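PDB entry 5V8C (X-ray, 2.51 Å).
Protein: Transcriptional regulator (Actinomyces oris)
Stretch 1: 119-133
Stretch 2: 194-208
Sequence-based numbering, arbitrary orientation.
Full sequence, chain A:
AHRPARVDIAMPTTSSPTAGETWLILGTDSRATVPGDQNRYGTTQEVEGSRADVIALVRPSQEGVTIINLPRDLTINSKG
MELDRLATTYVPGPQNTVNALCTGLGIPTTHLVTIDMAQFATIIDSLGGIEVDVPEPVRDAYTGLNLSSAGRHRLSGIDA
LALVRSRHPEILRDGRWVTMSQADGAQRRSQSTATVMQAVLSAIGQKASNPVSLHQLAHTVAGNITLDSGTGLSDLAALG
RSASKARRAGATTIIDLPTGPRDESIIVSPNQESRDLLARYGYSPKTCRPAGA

Stretch 1 119-133: QFATIIDSLGGIEVD
Stretch 2, residues 194-208: ATVMQAVLSAIGQKA

The segment that packs most intimately on the helix running through the second stretch is not the helical start of the first stretch but the extended chain that follows it, and no hydrogen bond joins the modelled atoms of the two stretches. The turn between the first helix and this extended chain is a Schellman motif: Gly128 (phi/psi 79/28) leaves the helical conformation, Gly129 N returns to Ile124 O at 2.8 Å, and Gly129 (82/175) redirects the chain. Both positive phi values favour glycine.

Residues 130-132 then run extended (phi -93 to -127, psi 116 to 146), antiparallel to the second helix (phi near -60, psi near -45 for most residues; Val200 N to Val196 O 2.7 Å). Leu127 CA lies 6.3 Å from Ala203 CA, Ile130 CA 5.5 Å from Ala199 CA, and Val132 CA 6.6 Å from Thr195 CA. The small Ala199 permits this approach: its CB lies 3.6 Å from both Ile130 CB and Glu131 O. Branched aliphatic side chains fill the apolar interface. Ile130 (chi1 p, chi2 t) points toward the helix, its CD1 3.8 Å from Val196 CG2 and its CG2 4.1 Å from Val200 CG2. Val132 (t) sets CG1 3.6 Å from Thr195 CG2.

Leu127 (m, t) covers the other end, CD2 reaching Ile204 CD1 (m, m) at 3.7 Å and Ala203 CB at 4.2 Å. From the first helix, Phe120 (t) meets Val196 CG1 (t) edge-on through CZ at 3.7 Å. The two stretches bury 521 Å² between them, both sides summed.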

# COMPACT_ATOMS: atom_id res chain seq x y z
N GLN A 119 1.68 1.79 14.21
CA GLN A 119 2.98 1.75 13.53
C GLN A 119 3.01 2.80 12.41
O GLN A 119 3.93 3.61 12.38
CB GLN A 119 3.27 0.35 12.99
CG GLN A 119 3.74 -0.65 14.04
CD GLN A 119 3.96 -2.04 13.49
OE1 GLN A 119 3.41 -2.43 12.46
NE2 GLN A 119 4.76 -2.83 14.18
N PHE A 120 1.96 2.85 11.58
CA PHE A 120 1.82 3.83 10.51
C PHE A 120 1.85 5.27 11.04
O PHE A 120 2.63 6.08 10.54
CB PHE A 120 0.52 3.59 9.71
CG PHE A 120 0.37 4.43 8.46
CD1 PHE A 120 1.31 4.36 7.44
CD2 PHE A 120 -0.72 5.27 8.30
CE1 PHE A 120 1.15 5.12 6.27
CE2 PHE A 120 -0.88 6.02 7.13
CZ PHE A 120 0.04 5.92 6.12
N ALA A 121 1.05 5.57 12.08
CA ALA A 121 1.01 6.91 12.68
C ALA A 121 2.35 7.34 13.30
O ALA A 121 2.72 8.51 13.18
CB ALA A 121 -0.11 7.00 13.70
N THR A 122 3.09 6.39 13.93
CA THR A 122 4.42 6.62 14.52
C THR A 122 5.43 6.97 13.42
O THR A 122 6.15 7.96 13.53
CB THR A 122 4.86 5.40 15.36
OG1 THR A 122 3.96 5.23 16.45
CG2 THR A 122 6.27 5.53 15.89
N ILE A 123 5.44 6.17 12.33
CA ILE A 123 6.31 6.33 11.17
C ILE A 123 6.09 7.71 10.52
O ILE A 123 7.06 8.41 10.23
CB ILE A 123 6.12 5.17 10.17
CG1 ILE A 123 6.73 3.85 10.70
CG2 ILE A 123 6.67 5.52 8.78
CD1 ILE A 123 6.41 2.60 9.83
N ILE A 124 4.83 8.10 10.33
CA ILE A 124 4.50 9.36 9.70
C ILE A 124 4.88 10.53 10.58
O ILE A 124 5.39 11.53 10.06
CB ILE A 124 3.01 9.38 9.25
CG1 ILE A 124 2.84 8.41 8.07
CG2 ILE A 124 2.51 10.81 8.91
CD1 ILE A 124 1.62 8.60 7.31
N ASP A 125 4.70 10.40 11.90
CA ASP A 125 5.08 11.46 12.82
C ASP A 125 6.60 11.55 12.99
O ASP A 125 7.11 12.64 13.27
CB ASP A 125 4.33 11.35 14.15
CG ASP A 125 2.95 11.99 14.09
OD1 ASP A 125 2.71 12.82 13.18
OD2 ASP A 125 2.11 11.66 14.96
N SER A 126 7.32 10.45 12.72
CA SER A 126 8.78 10.42 12.71
C SER A 126 9.33 11.12 11.45
O SER A 126 10.49 11.54 11.44
CB SER A 126 9.28 8.98 12.75
OG SER A 126 9.02 8.43 14.03
N LEU A 127 8.51 11.23 10.40
CA LEU A 127 8.85 11.93 9.16
C LEU A 127 8.47 13.40 9.30
O LEU A 127 8.75 14.19 8.40
CB LEU A 127 8.08 11.33 7.96
CG LEU A 127 8.53 9.96 7.48
CD1 LEU A 127 7.40 9.23 6.76
CD2 LEU A 127 9.78 10.07 6.61
N GLY A 128 7.78 13.73 10.38
CA GLY A 128 7.28 15.08 10.61
C GLY A 128 6.01 15.35 9.82
O GLY A 128 5.72 16.50 9.47
N GLY A 129 5.25 14.28 9.55
CA GLY A 129 4.02 14.38 8.79
C GLY A 129 4.23 14.41 7.29
O GLY A 129 5.37 14.44 6.81
N ILE A 130 3.14 14.38 6.54
CA ILE A 130 3.19 14.37 5.09
C ILE A 130 2.37 15.51 4.55
O ILE A 130 1.35 15.87 5.14
CB ILE A 130 2.72 12.99 4.53
CG1 ILE A 130 1.35 12.55 5.13
CG2 ILE A 130 3.80 11.91 4.71
CD1 ILE A 130 0.64 11.43 4.38
N GLU A 131 2.80 16.10 3.43
CA GLU A 131 2.04 17.18 2.82
C GLU A 131 1.10 16.60 1.79
O GLU A 131 1.54 15.96 0.83
CB GLU A 131 2.97 18.23 2.19
N VAL A 132 -0.20 16.76 2.02
CA VAL A 132 -1.23 16.23 1.14
C VAL A 132 -2.19 17.36 0.77
O VAL A 132 -2.60 18.13 1.64
CB VAL A 132 -1.95 15.02 1.80
CG1 VAL A 132 -3.22 14.64 1.05
CG2 VAL A 132 -1.01 13.82 1.91
N ASP A 133 -2.51 17.49 -0.53
CA ASP A 133 -3.45 18.51 -0.98
C ASP A 133 -4.87 18.01 -0.73
O ASP A 133 -5.18 16.86 -1.04
CB ASP A 133 -3.24 18.85 -2.47
CG ASP A 133 -1.91 19.52 -2.79
OD1 ASP A 133 -1.60 20.56 -2.17
OD2 ASP A 133 -1.21 19.03 -3.71
N ALA A 194 -2.87 6.79 -2.69
CA ALA A 194 -1.92 7.14 -3.74
C ALA A 194 -1.15 8.41 -3.36
O ALA A 194 0.08 8.42 -3.41
CB ALA A 194 -2.65 7.35 -5.06
N THR A 195 -1.89 9.46 -2.95
CA THR A 195 -1.31 10.73 -2.50
C THR A 195 -0.42 10.48 -1.28
O THR A 195 0.71 10.97 -1.25
CB THR A 195 -2.43 11.73 -2.15
OG1 THR A 195 -3.41 11.71 -3.18
CG2 THR A 195 -1.90 13.14 -1.95
N VAL A 196 -0.93 9.73 -0.29
CA VAL A 196 -0.21 9.38 0.93
C VAL A 196 1.08 8.66 0.59
O VAL A 196 2.13 9.09 1.05
CB VAL A 196 -1.11 8.59 1.91
CG1 VAL A 196 -0.29 7.87 2.98
CG2 VAL A 196 -2.15 9.51 2.55
N MET A 197 1.02 7.64 -0.29
CA MET A 197 2.18 6.88 -0.75
C MET A 197 3.21 7.78 -1.41
O MET A 197 4.40 7.58 -1.19
CB MET A 197 1.77 5.80 -1.75
CG MET A 197 1.40 4.51 -1.10
SD MET A 197 1.00 3.26 -2.32
CE MET A 197 -0.26 2.43 -1.47
N GLN A 198 2.76 8.77 -2.21
CA GLN A 198 3.69 9.69 -2.83
C GLN A 198 4.27 10.63 -1.78
O GLN A 198 5.49 10.82 -1.75
CB GLN A 198 3.06 10.46 -4.00
CG GLN A 198 4.04 11.37 -4.76
CD GLN A 198 5.30 10.68 -5.23
OE1 GLN A 198 5.29 9.86 -6.17
NE2 GLN A 198 6.45 11.03 -4.64
N ALA A 199 3.41 11.15 -0.89
CA ALA A 199 3.82 12.05 0.19
C ALA A 199 4.81 11.36 1.12
O ALA A 199 5.78 11.98 1.53
CB ALA A 199 2.61 12.56 0.95
N VAL A 200 4.62 10.04 1.35
CA VAL A 200 5.53 9.25 2.18
C VAL A 200 6.88 9.17 1.51
O VAL A 200 7.89 9.52 2.14
CB VAL A 200 4.97 7.85 2.55
CG1 VAL A 200 6.04 6.98 3.19
CG2 VAL A 200 3.76 7.97 3.47
N LEU A 201 6.91 8.81 0.21
CA LEU A 201 8.12 8.72 -0.59
C LEU A 201 8.88 10.05 -0.62
O LEU A 201 10.10 10.07 -0.46
CB LEU A 201 7.79 8.29 -2.02
CG LEU A 201 7.86 6.80 -2.35
CD1 LEU A 201 7.62 6.59 -3.82
CD2 LEU A 201 9.22 6.20 -1.97
N SER A 202 8.14 11.16 -0.80
CA SER A 202 8.71 12.50 -0.84
C SER A 202 9.33 12.86 0.51
O SER A 202 10.50 13.27 0.54
CB SER A 202 7.66 13.52 -1.24
OG SER A 202 7.02 13.14 -2.45
N ALA A 203 8.59 12.65 1.62
CA ALA A 203 9.07 12.93 2.98
C ALA A 203 10.28 12.07 3.35
O ALA A 203 11.18 12.57 4.04
CB ALA A 203 7.95 12.72 3.99
N ILE A 204 10.33 10.81 2.87
CA ILE A 204 11.45 9.88 3.10
C ILE A 204 12.78 10.46 2.58
O ILE A 204 13.76 10.50 3.33
CB ILE A 204 11.13 8.46 2.53
CG1 ILE A 204 10.19 7.65 3.47
CG2 ILE A 204 12.39 7.67 2.15
CD1 ILE A 204 10.84 7.01 4.75
N GLY A 205 12.78 10.93 1.33
CA GLY A 205 13.94 11.54 0.70
C GLY A 205 14.35 12.85 1.34
O GLY A 205 15.54 13.11 1.52
N GLN A 206 13.34 13.66 1.73
CA GLN A 206 13.53 14.95 2.41
C GLN A 206 14.16 14.77 3.80
O GLN A 206 14.79 15.69 4.32
CB GLN A 206 12.20 15.71 2.52
CG GLN A 206 11.76 16.36 1.21
CD GLN A 206 10.70 17.41 1.42
OE1 GLN A 206 10.93 18.45 2.04
NE2 GLN A 206 9.51 17.17 0.88
N LYS A 207 14.01 13.56 4.39
CA LYS A 207 14.60 13.19 5.67
C LYS A 207 15.92 12.45 5.45
O LYS A 207 16.74 12.36 6.36
CB LYS A 207 13.61 12.34 6.49
N ALA A 208 16.13 11.95 4.21
CA ALA A 208 17.35 11.23 3.81
C ALA A 208 18.51 12.17 3.47
O ALA A 208 19.63 11.71 3.27
CB ALA A 208 17.05 10.32 2.63